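Local atomic coordinates of foldase protein PrsA (PDB entry 4WO7), a protein that assists the folding of secreted proteins outside the cell after translocation and has peptidyl-prolyl cis-trans isomerase activity. Residues 108-111 and 112-116. Residues are numbered along the deposited sequence; the frame is centred on the assembly and turned at random.
Sequences DIKE and YWEGL
Glu114 folds its side chain back over the last turn of helix 106-113, its carboxylate lying across the peptide that leaves Lys110. With CG set between the backbone N and the carbonyl carbon (chi1 67°) and the chain extended beyond, the group runs back toward the helix. One carboxylate oxygen, Glu114 OE2, lies 3.6 Å from Glu111 CA, whereas Glu114 OE1 turns to Lys110 and forms a long salt bridge, 3.8 Å from Lys110 NZ. Lys110 reaches it by bending at its two outer torsions, and the two chains meet at a slant on the exposed face of the helix. Lys110 O accepts the last helical bond, from Glu114 N, at 3.0 Å and nearly straight (175° at the hydrogen), although Glu114 is the first residue to leave helical angles. The preceding rung, Trp113 N to Ile109 O at 2.8 Å, is more bent, and Tyr112 N gives a 3.0 Å bond to Asp108 O, from above that carbonyl's plane. The rings of Tyr112 and Trp113 point away from this turn. Both pack on Leu219 of helix 216-228; Tyr112 also meets Trp167 of strand 164-169, and the Trp113 indole takes a cation-pi contact from Arg209 and the edge-to-face company of Tyr212. Gly115 then turns the chain with a positive phi (131°), which glycine readily takes. A long i to i+4 Lys-Glu pair thus lies on the final helical turn, and residues 113-116 probably form a type II-like beta turn, glycine third, leading toward strand 119-127 of the parvulin-type PPIase domain.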
loop_
_atom_site.group_PDB
_atom_site.type_symbol
_atom_site.label_atom_id
_atom_site.label_comp_id
_atom_site.label_asym_id
_atom_site.label_seq_id
_atom_site.Cartn_x
_atom_site.Cartn_y
_atom_site.Cartn_z
ATOM N N ASP A 108 -17.072 -8.237 -23.815
ATOM C CA ASP A 108 -16.998 -7.553 -22.530
ATOM C C ASP A 108 -18.393 -7.167 -22.022
ATOM O O ASP A 108 -18.638 -7.174 -20.815
ATOM C CB ASP A 108 -16.109 -6.312 -22.629
ATOM C CG ASP A 108 -14.669 -6.650 -22.986
ATOM O OD1 ASP A 108 -14.239 -7.790 -22.708
ATOM O OD2 ASP A 108 -13.970 -5.780 -23.550
ATOM N N ILE A 109 -19.303 -6.821 -22.934
ATOM C CA ILE A 109 -20.635 -6.375 -22.527
ATOM C C ILE A 109 -21.512 -7.546 -22.116
ATOM O O ILE A 109 -22.200 -7.485 -21.095
ATOM C CB ILE A 109 -21.386 -5.628 -23.654
ATOM C CG1 ILE A 109 -20.558 -4.476 -24.216
ATOM C CG2 ILE A 109 -22.733 -5.110 -23.143
ATOM C CD1 ILE A 109 -21.097 -3.947 -25.530
ATOM N N LYS A 110 -21.485 -8.613 -22.908
ATOM C CA LYS A 110 -22.289 -9.788 -22.604
ATOM C C LYS A 110 -21.711 -10.434 -21.357
ATOM O O LYS A 110 -22.435 -11.009 -20.549
ATOM C CB LYS A 110 -22.314 -10.774 -23.774
ATOM C CG LYS A 110 -23.503 -11.738 -23.725
ATOM C CD LYS A 110 -23.628 -12.564 -24.998
ATOM C CE LYS A 110 -22.981 -13.933 -24.853
ATOM N NZ LYS A 110 -23.846 -14.901 -24.115
ATOM N N GLU A 111 -20.396 -10.311 -21.211
ATOM C CA GLU A 111 -19.686 -10.788 -20.032
ATOM C C GLU A 111 -20.079 -10.019 -18.783
ATOM O O GLU A 111 -20.039 -10.559 -17.682
ATOM C CB GLU A 111 -18.182 -10.651 -20.226
ATOM C CG GLU A 111 -17.365 -11.017 -19.008
ATOM C CD GLU A 111 -15.877 -10.910 -19.261
ATOM O OE1 GLU A 111 -15.096 -11.184 -18.326
ATOM O OE2 GLU A 111 -15.488 -10.549 -20.393
ATOM N N TYR A 112 -20.368 -8.734 -18.946
ATOM C CA TYR A 112 -20.817 -7.914 -17.828
ATOM C C TYR A 112 -22.285 -8.213 -17.517
ATOM O O TYR A 112 -22.690 -8.246 -16.352
ATOM C CB TYR A 112 -20.622 -6.429 -18.121
ATOM C CG TYR A 112 -20.940 -5.537 -16.938
ATOM C CD1 TYR A 112 -20.007 -5.329 -15.929
ATOM C CD2 TYR A 112 -22.176 -4.921 -16.818
ATOM C CE1 TYR A 112 -20.295 -4.523 -14.841
ATOM C CE2 TYR A 112 -22.473 -4.115 -15.729
ATOM C CZ TYR A 112 -21.529 -3.919 -14.747
ATOM O OH TYR A 112 -21.829 -3.115 -13.668
ATOM N N TRP A 113 -23.078 -8.410 -18.568
ATOM C CA TRP A 113 -24.490 -8.728 -18.421
ATOM C C TRP A 113 -24.636 -10.003 -17.598
ATOM O O TRP A 113 -25.350 -10.022 -16.597
ATOM C CB TRP A 113 -25.120 -8.896 -19.811
ATOM C CG TRP A 113 -26.590 -9.155 -19.845
ATOM C CD1 TRP A 113 -27.589 -8.226 -19.790
ATOM C CD2 TRP A 113 -27.235 -10.431 -19.965
ATOM N NE1 TRP A 113 -28.815 -8.843 -19.859
ATOM C CE2 TRP A 113 -28.625 -10.198 -19.960
ATOM C CE3 TRP A 113 -26.773 -11.747 -20.054
ATOM C CZ2 TRP A 113 -29.554 -11.228 -20.050
ATOM C CZ3 TRP A 113 -27.699 -12.769 -20.141
ATOM C CH2 TRP A 113 -29.072 -12.504 -20.139
ATOM N N GLU A 114 -23.963 -11.067 -18.022
ATOM C CA GLU A 114 -23.892 -12.297 -17.238
ATOM C C GLU A 114 -22.909 -12.056 -16.092
ATOM O O GLU A 114 -21.702 -11.965 -16.299
ATOM C CB GLU A 114 -23.488 -13.482 -18.115
ATOM C CG GLU A 114 -22.072 -13.416 -18.652
ATOM C CD GLU A 114 -21.891 -14.183 -19.950
ATOM O OE1 GLU A 114 -22.856 -14.833 -20.410
ATOM O OE2 GLU A 114 -20.777 -14.136 -20.515
ATOM N N GLY A 115 -23.429 -11.970 -14.877
ATOM C CA GLY A 115 -22.638 -11.563 -13.732
ATOM C C GLY A 115 -23.468 -10.499 -13.039
ATOM O O GLY A 115 -23.262 -10.172 -11.872
ATOM N N LEU A 116 -24.398 -9.937 -13.806
ATOM C CA LEU A 116 -25.462 -9.085 -13.292
ATOM C C LEU A 116 -26.694 -9.949 -12.929
ATOM O O LEU A 116 -27.737 -9.432 -12.521
ATOM C CB LEU A 116 -25.805 -8.006 -14.334
ATOM C CG LEU A 116 -25.624 -6.519 -13.987
ATOM C CD1 LEU A 116 -24.306 -6.221 -13.260
ATOM C CD2 LEU A 116 -25.708 -5.669 -15.257
#